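Local coordinates for protein mevalonate 3-kinase (Thermoplasma acidophilum, PDB 4RKS) that phosphorylates (R)-mevalonate at its 3-hydroxyl with ATP, giving mevalonate 3-phosphate in the alternative isoprenoid pathway of extreme acidophiles, at residues P31-V36 / I56-S61; T46-H51 / T172-F177; Y80-E85 / I122-S127; N267-N272 / Y291-G296. All coordinates share one frame; numbering follows the deposited sequence.

Contact 1. Residues P31-V36 / I56-S61; sequences PTIGVV and IAYSDS. With MEV ((R)-mevalonate), chain C.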
loop_
_atom_site.group_PDB
_atom_site.type_symbol
_atom_site.label_atom_id
_atom_site.label_comp_id
_atom_site.label_asym_id
_atom_site.label_seq_id
_atom_site.Cartn_x
_atom_site.Cartn_y
_atom_site.Cartn_z
ATOM N N PRO A 31 4.587 -4.353 -0.599
ATOM C CA PRO A 31 3.244 -3.962 -0.164
ATOM C C PRO A 31 3.266 -2.768 0.777
ATOM O O PRO A 31 4.318 -2.297 1.224
ATOM C CB PRO A 31 2.719 -5.224 0.541
ATOM C CG PRO A 31 3.969 -5.867 1.084
ATOM C CD PRO A 31 5.024 -5.621 0.023
ATOM N N THR A 32 2.086 -2.232 1.055
ATOM C CA THR A 32 2.023 -0.980 1.779
ATOM C C THR A 32 1.014 -1.023 2.929
ATOM O O THR A 32 0.126 -1.887 2.973
ATOM C CB THR A 32 1.667 0.196 0.827
ATOM O OG1 THR A 32 0.339 0.030 0.339
ATOM C CG2 THR A 32 2.616 0.224 -0.360
ATOM N N ILE A 33 1.201 -0.096 3.865
ATOM C CA ILE A 33 0.299 0.134 4.994
ATOM C C ILE A 33 -0.075 1.611 5.023
ATOM O O ILE A 33 0.807 2.480 4.984
ATOM C CB ILE A 33 0.961 -0.252 6.340
ATOM C CG1 ILE A 33 1.211 -1.758 6.406
ATOM C CG2 ILE A 33 0.096 0.208 7.528
ATOM C CD1 ILE A 33 2.232 -2.177 7.467
ATOM N N GLY A 34 -1.368 1.908 5.079
ATOM C CA GLY A 34 -1.813 3.286 5.223
ATOM C C GLY A 34 -1.434 3.910 6.567
ATOM O O GLY A 34 -1.479 3.255 7.600
ATOM N N VAL A 35 -1.061 5.186 6.547
ATOM C CA VAL A 35 -0.744 5.947 7.762
ATOM C C VAL A 35 -1.773 7.069 7.989
ATOM O O VAL A 35 -2.216 7.318 9.120
ATOM C CB VAL A 35 0.701 6.525 7.691
ATOM C CG1 VAL A 35 0.908 7.636 8.710
ATOM C CG2 VAL A 35 1.728 5.406 7.890
ATOM N N VAL A 36 -2.138 7.753 6.913
ATOM C CA VAL A 36 -3.383 8.535 6.877
ATOM C C VAL A 36 -4.251 7.792 5.882
ATOM O O VAL A 36 -3.886 7.652 4.706
ATOM C CB VAL A 36 -3.165 10.013 6.466
ATOM C CG1 VAL A 36 -4.517 10.759 6.315
ATOM C CG2 VAL A 36 -2.290 10.724 7.504
ATOM N N ILE A 56 3.229 3.844 4.167
ATOM C CA ILE A 56 4.588 3.289 4.176
ATOM C C ILE A 56 4.632 2.014 3.346
ATOM O O ILE A 56 3.643 1.284 3.298
ATOM C CB ILE A 56 5.061 2.910 5.597
ATOM C CG1 ILE A 56 3.930 2.179 6.322
ATOM C CG2 ILE A 56 5.548 4.106 6.363
ATOM C CD1 ILE A 56 4.302 1.670 7.711
ATOM N N ALA A 57 5.766 1.738 2.708
ATOM C CA ALA A 57 6.013 0.414 2.138
ATOM C C ALA A 57 6.698 -0.461 3.191
ATOM O O ALA A 57 7.529 0.025 3.955
ATOM C CB ALA A 57 6.860 0.508 0.889
ATOM N N TYR A 58 6.342 -1.743 3.245
ATOM C CA TYR A 58 6.962 -2.650 4.215
ATOM C C TYR A 58 7.401 -3.957 3.559
ATOM O O TYR A 58 6.971 -4.282 2.447
ATOM C CB TYR A 58 5.996 -2.954 5.362
ATOM C CG TYR A 58 4.852 -3.898 4.981
ATOM C CD1 TYR A 58 3.665 -3.404 4.451
ATOM C CD2 TYR A 58 4.963 -5.277 5.166
ATOM C CE1 TYR A 58 2.620 -4.246 4.118
ATOM C CE2 TYR A 58 3.925 -6.138 4.820
ATOM C CZ TYR A 58 2.754 -5.610 4.297
ATOM O OH TYR A 58 1.708 -6.435 3.946
ATOM N N SER A 59 8.262 -4.699 4.256
ATOM C CA SER A 59 8.500 -6.103 3.932
ATOM C C SER A 59 8.856 -6.771 5.254
ATOM O O SER A 59 8.560 -6.210 6.303
ATOM C CB SER A 59 9.615 -6.275 2.900
ATOM O OG SER A 59 9.607 -7.581 2.336
ATOM N N ASP A 60 9.488 -7.945 5.215
ATOM C CA ASP A 60 10.146 -8.467 6.421
ATOM C C ASP A 60 11.627 -8.091 6.345
ATOM O O ASP A 60 12.026 -7.384 5.423
ATOM C CB ASP A 60 9.935 -9.973 6.570
ATOM C CG ASP A 60 10.405 -10.760 5.355
ATOM O OD1 ASP A 60 11.208 -10.232 4.545
ATOM O OD2 ASP A 60 9.973 -11.922 5.220
ATOM N N SER A 61 12.441 -8.558 7.289
ATOM C CA SER A 61 13.844 -8.133 7.369
ATOM C C SER A 61 14.671 -8.640 6.195
ATOM O O SER A 61 15.684 -8.023 5.821
ATOM C CB SER A 61 14.484 -8.595 8.694
ATOM O OG SER A 61 14.091 -9.921 9.024
HETATM C C8 MEV C . -6.416 1.954 0.437
HETATM O O8 MEV C . -6.888 1.974 -0.897
HETATM C C2 MEV C . -7.562 1.535 1.331
HETATM C C3 MEV C . -7.221 1.117 2.751
HETATM O O7 MEV C . -6.171 0.186 2.806
HETATM C C4 MEV C . -6.844 2.320 3.599
HETATM C C5 MEV C . -5.389 2.730 3.459
HETATM O O3 MEV C . -4.452 1.878 3.516
HETATM O O4 MEV C . -5.113 3.936 3.257
HETATM C C6 MEV C . -8.464 0.468 3.320
#
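P31 lies over one face of the Y58 ring in a CH-pi contact: its CG stands 3.7 Å from the ring centroid and 22° off the normal, displaced toward the rim, and the two side chains cross at about a right angle. The same aromatic group is met by I33, whose CG1 comes within 3.5 Å of Y58 CD1, again at about a right angle, while the carbonyl oxygen of T32 lies at the ring edge near its plane. Y58 holds this place because its CG sits between the backbone N and the carbonyl carbon (chi1 73°), turning the ring back across the neighbouring strand.

The pairing beneath illustrates how an antiparallel register sets side chains against each other. I33 and I56 form a hydrogen-bonded pair, closed by I33 N to I56 O and I56 N to I33 O, and their side chains pack on one face, I33 CB lying 3.8 Å from I56 CG1. T32 and A57, a non-hydrogen-bonded pair, face the other way. Y58 N then reaches P31 O at 2.9 Å with a nearly straight N-H.

At G34 a side chain would collide with the mevalonate carboxylate, whose O3 is 3.4 Å from G34 CA. V35 and V36 both face A54 in a classic beta bulge and rest on helix 220-238, I56 and Y58 touch strand 321-327, and T32 packs on helix 161-166.

Contact 2. Residues T46-H51 / T172-F177; sequences TRTPLH and TWSDGF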
loop_
_atom_site.group_PDB
_atom_site.type_symbol
_atom_site.label_atom_id
_atom_site.label_comp_id
_atom_site.label_asym_id
_atom_site.label_seq_id
_atom_site.Cartn_x
_atom_site.Cartn_y
_atom_site.Cartn_z
ATOM N N THR A 46 -10.440 5.424 -13.363
ATOM C CA THR A 46 -9.175 6.091 -13.078
ATOM C C THR A 46 -8.735 5.914 -11.626
ATOM O O THR A 46 -7.541 5.966 -11.313
ATOM C CB THR A 46 -9.272 7.588 -13.375
ATOM O OG1 THR A 46 -10.148 8.203 -12.421
ATOM C CG2 THR A 46 -9.822 7.798 -14.761
ATOM N N ARG A 47 -9.722 5.746 -10.751
ATOM C CA ARG A 47 -9.529 5.451 -9.332
ATOM C C ARG A 47 -8.719 6.500 -8.581
ATOM O O ARG A 47 -8.011 6.171 -7.632
ATOM C CB ARG A 47 -8.889 4.070 -9.160
ATOM C CG ARG A 47 -9.632 2.948 -9.886
ATOM C CD ARG A 47 -9.378 1.616 -9.208
ATOM N NE ARG A 47 -10.055 1.560 -7.915
ATOM C CZ ARG A 47 -10.181 0.464 -7.172
ATOM N NH1 ARG A 47 -9.665 -0.689 -7.579
ATOM N NH2 ARG A 47 -10.822 0.522 -6.017
ATOM N N THR A 48 -8.851 7.764 -8.977
ATOM C CA THR A 48 -8.238 8.867 -8.230
ATOM C C THR A 48 -8.771 8.959 -6.786
ATOM O O THR A 48 -9.977 8.962 -6.573
ATOM C CB THR A 48 -8.478 10.208 -8.950
ATOM O OG1 THR A 48 -8.047 10.088 -10.308
ATOM C CG2 THR A 48 -7.713 11.355 -8.278
ATOM N N PRO A 49 -7.866 9.024 -5.790
ATOM C CA PRO A 49 -8.263 9.183 -4.380
ATOM C C PRO A 49 -9.089 10.456 -4.148
ATOM O O PRO A 49 -8.694 11.516 -4.627
ATOM C CB PRO A 49 -6.922 9.285 -3.645
ATOM C CG PRO A 49 -5.949 8.600 -4.536
ATOM C CD PRO A 49 -6.404 8.895 -5.938
ATOM N N LEU A 50 -10.200 10.358 -3.425
ATOM C CA LEU A 50 -11.032 11.539 -3.182
ATOM C C LEU A 50 -10.357 12.555 -2.272
ATOM O O LEU A 50 -10.703 13.734 -2.283
ATOM C CB LEU A 50 -12.377 11.135 -2.585
ATOM C CG LEU A 50 -13.436 10.722 -3.601
ATOM C CD1 LEU A 50 -14.733 10.365 -2.904
ATOM C CD2 LEU A 50 -13.660 11.827 -4.630
ATOM N N HIS A 51 -9.392 12.104 -1.475
ATOM C CA HIS A 51 -8.754 13.006 -0.531
ATOM C C HIS A 51 -7.310 12.607 -0.246
ATOM O O HIS A 51 -6.848 11.555 -0.695
ATOM C CB HIS A 51 -9.562 13.066 0.773
ATOM C CG HIS A 51 -9.524 11.803 1.585
ATOM N ND1 HIS A 51 -8.439 11.446 2.361
ATOM C CD2 HIS A 51 -10.453 10.831 1.772
ATOM C CE1 HIS A 51 -8.696 10.307 2.983
ATOM N NE2 HIS A 51 -9.909 9.909 2.639
ATOM N N THR A 172 0.268 11.206 -0.365
ATOM C CA THR A 172 -0.323 11.398 -1.674
ATOM C C THR A 172 -1.400 12.458 -1.545
ATOM O O THR A 172 -2.489 12.179 -1.036
ATOM C CB THR A 172 -0.892 10.105 -2.239
ATOM O OG1 THR A 172 0.176 9.170 -2.398
ATOM C CG2 THR A 172 -1.558 10.350 -3.610
ATOM N N TRP A 173 -1.050 13.683 -1.940
ATOM C CA TRP A 173 -1.972 14.830 -1.937
ATOM C C TRP A 173 -3.027 14.631 -3.007
ATOM O O TRP A 173 -2.712 14.155 -4.086
ATOM C CB TRP A 173 -1.222 16.152 -2.196
ATOM C CG TRP A 173 -0.034 16.368 -1.287
ATOM C CD1 TRP A 173 1.280 16.111 -1.574
ATOM C CD2 TRP A 173 -0.061 16.849 0.061
ATOM N NE1 TRP A 173 2.070 16.425 -0.499
ATOM C CE2 TRP A 173 1.273 16.866 0.524
ATOM C CE3 TRP A 173 -1.083 17.259 0.924
ATOM C CZ2 TRP A 173 1.612 17.289 1.808
ATOM C CZ3 TRP A 173 -0.747 17.679 2.198
ATOM C CH2 TRP A 173 0.593 17.686 2.632
ATOM N N SER A 174 -4.267 15.006 -2.731
ATOM C CA SER A 174 -5.334 14.822 -3.716
ATOM C C SER A 174 -6.548 15.680 -3.403
ATOM O O SER A 174 -6.955 15.810 -2.244
ATOM C CB SER A 174 -5.757 13.351 -3.800
ATOM O OG SER A 174 -6.780 13.176 -4.772
ATOM N N ASP A 175 -7.118 16.268 -4.452
ATOM C CA ASP A 175 -8.340 17.047 -4.338
ATOM C C ASP A 175 -9.490 16.330 -5.040
ATOM O O ASP A 175 -10.554 16.899 -5.263
ATOM C CB ASP A 175 -8.139 18.459 -4.918
ATOM C CG ASP A 175 -7.713 18.454 -6.390
ATOM O OD1 ASP A 175 -7.740 17.388 -7.053
ATOM O OD2 ASP A 175 -7.342 19.538 -6.893
ATOM N N GLY A 176 -9.260 15.077 -5.406
ATOM C CA GLY A 176 -10.266 14.300 -6.105
ATOM C C GLY A 176 -10.166 14.371 -7.621
ATOM O O GLY A 176 -10.839 13.615 -8.322
ATOM N N PHE A 177 -9.332 15.278 -8.126
ATOM C CA PHE A 177 -9.152 15.439 -9.569
ATOM C C PHE A 177 -7.710 15.185 -9.966
ATOM O O PHE A 177 -7.436 14.526 -10.963
ATOM C CB PHE A 177 -9.556 16.847 -10.019
ATOM C CG PHE A 177 -10.938 17.246 -9.599
ATOM C CD1 PHE A 177 -12.048 16.799 -10.309
ATOM C CD2 PHE A 177 -11.132 18.071 -8.500
ATOM C CE1 PHE A 177 -13.324 17.162 -9.926
ATOM C CE2 PHE A 177 -12.411 18.440 -8.107
ATOM C CZ PHE A 177 -13.509 17.986 -8.823
HETATM O O HOH W 1 -4.543 10.314 -1.528
#
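S174 carries its OG anti to the backbone N (chi1 -179°), which directs the hydroxyl at the carbonyl of P49; T48 likewise places CG2 anti to its own N, which lays this methyl 3.9 Å from G176 O. The hydrogen bond from S174 OG to P49 O is short, 2.5 Å, with the donor tilted 28° from the carbonyl plane. S174 OG in turn accepts from G176 N at 3.2 Å; one hydroxyl thus both gives and receives. This second bond defines an ST turn, and D175 OD1 adds an overlapping Asx turn by accepting from F177 N, met on the anti side but well out of the carboxylate plane. Together they bend the chain as it leaves strand 169-174, and at the positive phi of G176, 92°, a side chain would press on the carbonyl oxygen of D175. With an alanine in place of S174, P49 O is likely to lose its donor and G176 N its acceptor, freeing the turn to shift against the loop. Further along, a water links the segments, donating to H51 O at 2.7 Å and to T172 O at 2.8 Å. The T172 hydroxyl is bonded to T181. P49 also packs on L38, a substrate-binding residue.

Contact 3. Residues Y80-E85 / I122-S127; sequences YFNGTE and ILSGSS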
loop_
_atom_site.group_PDB
_atom_site.type_symbol
_atom_site.label_atom_id
_atom_site.label_comp_id
_atom_site.label_asym_id
_atom_site.label_seq_id
_atom_site.Cartn_x
_atom_site.Cartn_y
_atom_site.Cartn_z
ATOM N N TYR A 80 -1.440 -13.024 -15.934
ATOM C CA TYR A 80 -1.374 -14.142 -14.990
ATOM C C TYR A 80 -1.115 -13.656 -13.566
ATOM O O TYR A 80 -0.214 -12.851 -13.343
ATOM C CB TYR A 80 -0.264 -15.137 -15.371
ATOM C CG TYR A 80 -0.457 -15.850 -16.689
ATOM C CD1 TYR A 80 -1.324 -16.930 -16.796
ATOM C CD2 TYR A 80 0.250 -15.460 -17.823
ATOM C CE1 TYR A 80 -1.507 -17.589 -18.014
ATOM C CE2 TYR A 80 0.073 -16.104 -19.039
ATOM C CZ TYR A 80 -0.810 -17.164 -19.131
ATOM O OH TYR A 80 -0.968 -17.828 -20.325
ATOM N N PHE A 81 -1.885 -14.188 -12.614
ATOM C CA PHE A 81 -1.684 -13.931 -11.190
ATOM C C PHE A 81 -1.346 -15.226 -10.465
ATOM O O PHE A 81 -2.194 -16.105 -10.331
ATOM C CB PHE A 81 -2.936 -13.274 -10.588
ATOM C CG PHE A 81 -3.181 -11.873 -11.095
ATOM C CD1 PHE A 81 -2.316 -10.839 -10.756
ATOM C CD2 PHE A 81 -4.262 -11.592 -11.910
ATOM C CE1 PHE A 81 -2.532 -9.535 -11.226
ATOM C CE2 PHE A 81 -4.482 -10.297 -12.386
ATOM C CZ PHE A 81 -3.615 -9.271 -12.038
ATOM N N ASN A 82 -0.097 -15.334 -10.017
ATOM C CA ASN A 82 0.459 -16.570 -9.467
ATOM C C ASN A 82 0.154 -17.802 -10.316
ATOM O O ASN A 82 -0.170 -18.864 -9.794
ATOM C CB ASN A 82 -0.038 -16.792 -8.043
ATOM C CG ASN A 82 0.715 -15.951 -7.026
ATOM O OD1 ASN A 82 1.227 -14.873 -7.345
ATOM N ND2 ASN A 82 0.793 -16.446 -5.795
ATOM N N GLY A 83 0.261 -17.657 -11.629
ATOM C CA GLY A 83 0.075 -18.780 -12.524
ATOM C C GLY A 83 -1.368 -18.970 -12.969
ATOM O O GLY A 83 -1.645 -19.826 -13.805
ATOM N N THR A 84 -2.289 -18.185 -12.418
ATOM C CA THR A 84 -3.697 -18.302 -12.806
ATOM C C THR A 84 -4.071 -17.199 -13.787
ATOM O O THR A 84 -3.944 -16.012 -13.476
ATOM C CB THR A 84 -4.650 -18.252 -11.575
ATOM O OG1 THR A 84 -4.329 -19.332 -10.694
ATOM C CG2 THR A 84 -6.106 -18.418 -12.013
ATOM N N GLU A 85 -4.537 -17.584 -14.970
ATOM C CA GLU A 85 -4.836 -16.583 -15.982
ATOM C C GLU A 85 -6.052 -15.758 -15.574
ATOM O O GLU A 85 -6.976 -16.246 -14.937
ATOM C CB GLU A 85 -5.053 -17.224 -17.359
ATOM C CG GLU A 85 -5.193 -16.163 -18.457
ATOM C CD GLU A 85 -4.950 -16.690 -19.864
ATOM O OE1 GLU A 85 -5.177 -17.890 -20.096
ATOM O OE2 GLU A 85 -4.542 -15.882 -20.736
ATOM N N ILE A 122 2.076 -12.212 0.494
ATOM C CA ILE A 122 0.809 -11.505 0.329
ATOM C C ILE A 122 -0.078 -12.325 -0.618
ATOM O O ILE A 122 0.428 -13.183 -1.350
ATOM C CB ILE A 122 1.001 -10.068 -0.214
ATOM C CG1 ILE A 122 1.885 -10.068 -1.464
ATOM C CG2 ILE A 122 1.580 -9.158 0.858
ATOM C CD1 ILE A 122 2.320 -8.677 -1.910
ATOM N N LEU A 123 -1.388 -12.071 -0.601
ATOM C CA LEU A 123 -2.341 -12.866 -1.385
ATOM C C LEU A 123 -2.142 -12.707 -2.902
ATOM O O LEU A 123 -1.869 -11.614 -3.395
ATOM C CB LEU A 123 -3.781 -12.499 -1.004
ATOM N N SER A 124 -2.261 -13.816 -3.627
ATOM C CA SER A 124 -2.196 -13.816 -5.091
ATOM C C SER A 124 -3.163 -12.795 -5.701
ATOM O O SER A 124 -4.285 -12.637 -5.218
ATOM C CB SER A 124 -2.505 -15.220 -5.624
ATOM O OG SER A 124 -2.550 -15.244 -7.036
ATOM N N GLY A 125 -2.728 -12.094 -6.747
ATOM C CA GLY A 125 -3.591 -11.137 -7.430
ATOM C C GLY A 125 -3.057 -9.714 -7.504
ATOM O O GLY A 125 -1.879 -9.464 -7.239
ATOM N N SER A 126 -3.927 -8.778 -7.878
ATOM C CA SER A 126 -3.569 -7.360 -7.956
ATOM C C SER A 126 -3.375 -6.747 -6.575
ATOM O O SER A 126 -4.053 -7.141 -5.625
ATOM C CB SER A 126 -4.645 -6.581 -8.709
ATOM O OG SER A 126 -4.224 -6.290 -10.022
ATOM N N SER A 127 -2.458 -5.780 -6.478
ATOM C CA SER A 127 -2.188 -5.055 -5.231
ATOM C C SER A 127 -1.460 -3.751 -5.536
ATOM O O SER A 127 -1.112 -3.493 -6.693
ATOM C CB SER A 127 -1.350 -5.911 -4.276
ATOM O OG SER A 127 -0.038 -6.104 -4.787
HETATM O O HOH W 2 -0.069 -12.387 -8.155
#
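This is a surface contact between the tip of a beta-hairpin and the ATP-binding loop that precedes helix 128-141. The hairpin closes through a type I' turn from F81 to T84, sealed by reciprocal backbone bonds between these two residues; N82 takes the left-handed backbone shape this turn requires. The opposing loop is consistent with the glycine- and serine-rich nucleotide-binding loop of GHMP kinases: S124, G125, S126 and S127 all bind ATP, and S127 also N-caps the following helix through its OG.

The worked lesson is how an aromatic ring can lie against the backbone of a loop at its glycine. With CG beside the backbone N (chi1 -68°), F81 extends its ring along the loop backbone. Its CD1 comes 3.5 Å from G125 C, S126 N lies over one face, and S126 OG approaches CZ at 3.6 Å. Cut back to an alanine, F81 would probably open a gap beside G125 and S126 and let the loop move more freely. At the turn itself, N82 lies alongside S124, whose hydroxyl OG, anti to its backbone N, is 3.1 Å from N82 CB.

The amide oxygen of N82 accepts a bond from N119 N as well as from a water. That water, in the plane of the F81 ring at its edge, donates to N82 OD1 at 2.9 Å and accepts from G125 N at 3.0 Å.

Contact 4. Residues N267-N272 / Y291-G296; sequences NVIREN and YIVTGG. With MEV ((R)-mevalonate), chain C; SO4 (sulfate ion), chain E; SO4 (sulfate ion), chain D.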
loop_
_atom_site.group_PDB
_atom_site.type_symbol
_atom_site.label_atom_id
_atom_site.label_comp_id
_atom_site.label_asym_id
_atom_site.label_seq_id
_atom_site.Cartn_x
_atom_site.Cartn_y
_atom_site.Cartn_z
ATOM N N ASN A 267 -17.534 -2.893 9.679
ATOM C CA ASN A 267 -16.818 -3.135 10.929
ATOM C C ASN A 267 -15.562 -3.960 10.733
ATOM O O ASN A 267 -15.613 -5.194 10.700
ATOM C CB ASN A 267 -17.722 -3.832 11.948
ATOM C CG ASN A 267 -17.093 -3.893 13.327
ATOM O OD1 ASN A 267 -16.391 -2.967 13.742
ATOM N ND2 ASN A 267 -17.327 -4.989 14.038
ATOM N N VAL A 268 -14.429 -3.271 10.616
ATOM C CA VAL A 268 -13.160 -3.921 10.362
ATOM C C VAL A 268 -12.532 -4.472 11.646
ATOM O O VAL A 268 -11.916 -5.534 11.624
ATOM C CB VAL A 268 -12.164 -2.951 9.699
ATOM C CG1 VAL A 268 -10.823 -3.632 9.479
ATOM C CG2 VAL A 268 -12.723 -2.434 8.386
ATOM N N ILE A 269 -12.674 -3.746 12.756
ATOM C CA ILE A 269 -12.050 -4.183 14.001
ATOM C C ILE A 269 -13.007 -5.104 14.751
ATOM O O ILE A 269 -13.953 -4.656 15.404
ATOM C CB ILE A 269 -11.636 -2.995 14.890
ATOM C CG1 ILE A 269 -10.691 -2.073 14.120
ATOM C CG2 ILE A 269 -10.929 -3.491 16.138
ATOM C CD1 ILE A 269 -10.309 -0.811 14.870
ATOM N N ARG A 270 -12.752 -6.400 14.616
ATOM C CA ARG A 270 -13.598 -7.454 15.153
ATOM C C ARG A 270 -13.215 -7.751 16.603
ATOM O O ARG A 270 -12.277 -7.148 17.131
ATOM C CB ARG A 270 -13.479 -8.704 14.275
ATOM C CG ARG A 270 -13.850 -8.459 12.801
ATOM C CD ARG A 270 -15.359 -8.290 12.603
ATOM N NE ARG A 270 -16.086 -9.487 13.031
ATOM C CZ ARG A 270 -16.269 -10.572 12.278
ATOM N NH1 ARG A 270 -15.791 -10.611 11.041
ATOM N NH2 ARG A 270 -16.931 -11.622 12.761
ATOM N N GLU A 271 -13.929 -8.680 17.242
ATOM C CA GLU A 271 -13.831 -8.867 18.693
ATOM C C GLU A 271 -12.422 -9.162 19.207
ATOM O O GLU A 271 -11.948 -8.492 20.125
ATOM C CB GLU A 271 -14.772 -9.986 19.159
ATOM C CG GLU A 271 -14.679 -10.245 20.658
ATOM C CD GLU A 271 -15.643 -11.314 21.146
ATOM O OE1 GLU A 271 -15.214 -12.480 21.294
ATOM O OE2 GLU A 271 -16.822 -10.979 21.395
ATOM N N ASN A 272 -11.755 -10.159 18.634
ATOM C CA ASN A 272 -10.411 -10.507 19.087
ATOM C C ASN A 272 -9.386 -9.436 18.716
ATOM O O ASN A 272 -8.337 -9.310 19.367
ATOM C CB ASN A 272 -9.983 -11.864 18.522
ATOM C CG ASN A 272 -10.765 -13.018 19.124
ATOM O OD1 ASN A 272 -11.391 -12.872 20.170
ATOM N ND2 ASN A 272 -10.731 -14.167 18.462
ATOM N N TYR A 291 -0.620 1.510 17.247
ATOM C CA TYR A 291 -1.137 0.544 16.276
ATOM C C TYR A 291 -1.892 1.204 15.122
ATOM O O TYR A 291 -2.376 2.316 15.249
ATOM C CB TYR A 291 -2.062 -0.471 16.957
ATOM C CG TYR A 291 -3.441 0.072 17.226
ATOM C CD1 TYR A 291 -3.718 0.747 18.409
ATOM C CD2 TYR A 291 -4.466 -0.089 16.305
ATOM C CE1 TYR A 291 -4.971 1.252 18.658
ATOM C CE2 TYR A 291 -5.723 0.415 16.547
ATOM C CZ TYR A 291 -5.970 1.086 17.721
ATOM O OH TYR A 291 -7.223 1.584 17.965
ATOM N N ILE A 292 -2.000 0.468 14.016
ATOM C CA ILE A 292 -2.752 0.863 12.821
ATOM C C ILE A 292 -3.654 -0.300 12.381
ATOM O O ILE A 292 -3.243 -1.455 12.451
ATOM C CB ILE A 292 -1.803 1.243 11.654
ATOM C CG1 ILE A 292 -0.983 2.489 11.994
ATOM C CG2 ILE A 292 -2.577 1.448 10.328
ATOM C CD1 ILE A 292 0.184 2.709 11.053
ATOM N N VAL A 293 -4.876 0.002 11.940
ATOM C CA VAL A 293 -5.718 -0.978 11.254
ATOM C C VAL A 293 -6.147 -0.372 9.921
ATOM O O VAL A 293 -6.693 0.725 9.908
ATOM C CB VAL A 293 -6.979 -1.352 12.081
ATOM C CG1 VAL A 293 -7.852 -2.346 11.323
ATOM C CG2 VAL A 293 -6.588 -1.885 13.472
ATOM N N THR A 294 -5.898 -1.058 8.807
ATOM C CA THR A 294 -6.309 -0.517 7.507
ATOM C C THR A 294 -7.647 -1.142 7.093
ATOM O O THR A 294 -8.643 -0.927 7.759
ATOM C CB THR A 294 -5.219 -0.735 6.414
ATOM O OG1 THR A 294 -4.952 -2.138 6.241
ATOM C CG2 THR A 294 -3.924 -0.040 6.820
ATOM N N GLY A 295 -7.681 -1.921 6.017
ATOM C CA GLY A 295 -8.943 -2.490 5.560
ATOM C C GLY A 295 -9.112 -3.969 5.873
ATOM O O GLY A 295 -10.221 -4.480 5.912
ATOM N N GLY A 296 -8.003 -4.661 6.093
ATOM C CA GLY A 296 -8.040 -6.087 6.345
ATOM C C GLY A 296 -8.083 -6.415 7.824
ATOM O O GLY A 296 -8.107 -5.529 8.676
HETATM C C8 MEV C . -6.416 1.954 0.437
HETATM O O8 MEV C . -6.888 1.974 -0.897
HETATM C C2 MEV C . -7.562 1.535 1.331
HETATM C C3 MEV C . -7.221 1.117 2.751
HETATM O O7 MEV C . -6.171 0.186 2.806
HETATM C C4 MEV C . -6.844 2.320 3.599
HETATM C C5 MEV C . -5.389 2.730 3.459
HETATM O O3 MEV C . -4.452 1.878 3.516
HETATM O O4 MEV C . -5.113 3.936 3.257
HETATM C C6 MEV C . -8.464 0.468 3.320
HETATM S S SO4 E . -17.470 -8.848 16.370
HETATM O O1 SO4 E . -17.341 -7.490 16.892
HETATM O O2 SO4 E . -18.177 -8.800 15.092
HETATM O O3 SO4 E . -16.146 -9.434 16.179
HETATM O O4 SO4 E . -18.218 -9.673 17.316
HETATM S S SO4 D . -16.006 -14.356 9.784
HETATM O O1 SO4 D . -16.905 -13.945 10.860
HETATM O O2 SO4 D . -15.699 -13.199 8.954
HETATM O O3 SO4 D . -14.773 -14.902 10.350
HETATM O O4 SO4 D . -16.650 -15.377 8.963
#
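Just beyond V268 and I269, which pack against V293, oxygen O3 of one sulfate (chain E) is gripped by two donors: E271 N at 2.6 Å and R270 NE at 3.1 Å, its hydrogen shared with O2 of the same ion. R270 is the N-cap residue of helix 271-283, and the positive end of the helix dipole would be expected to favour an anion here. The R270 side chain bends at chi2 and chi3 (-73° and -60°), bringing NE back to this sulfate, while the outer edge of the guanidinium turns to a second one (chain D). There NH2 bonds to O1 at 3.0 Å and NH1 makes a weak bond to O2. Both ions probably come from the crystallisation liquor.

The protein contact is apolar, a few branched side chains joining a loop to a strand end. V268 holds CG1 anti to its backbone N (chi1 178°), directing this methyl 3.7 Å from V293 CG1 and 3.4 Å from G296 O. I269 comes across V293 at a slant, its CG1 4.0 Å from V293 CG1.

The same segment reaches mevalonate: G295 N lies 3.7 Å from C6, and a side chain at G295 would clash with that methyl; T294 CB is near O7.

V293 rests on V299 of strand 298-304, and its carbonyl oxygen accepts from H258 of helix 243-262, on which V268 also packs. I269 touches Q274 and I277 of helix 271-283.

Contacts 1 and 4 converge on mevalonate from segments in the N-terminal and C-terminal family regions: G34 of contact 1 and T294 and G295 of contact 4 line its pocket. They also touch each other, G34 O lying 3.5 Å from I292 CG2, with centres about 16 Å apart. Contact 3 meets contact 1 where I122 CG2 lies 4.1 Å from P31 CG, and the S126 side chain is about 12 Å from the substrate. Contact 2 touches none of the others, but its strand 169-174 neighbours strand 53-59 of contact 1, and the side chain of H51 is about 7 Å from mevalonate. Along the sequence, contact 3 is nested within the loop that contact 2 closes.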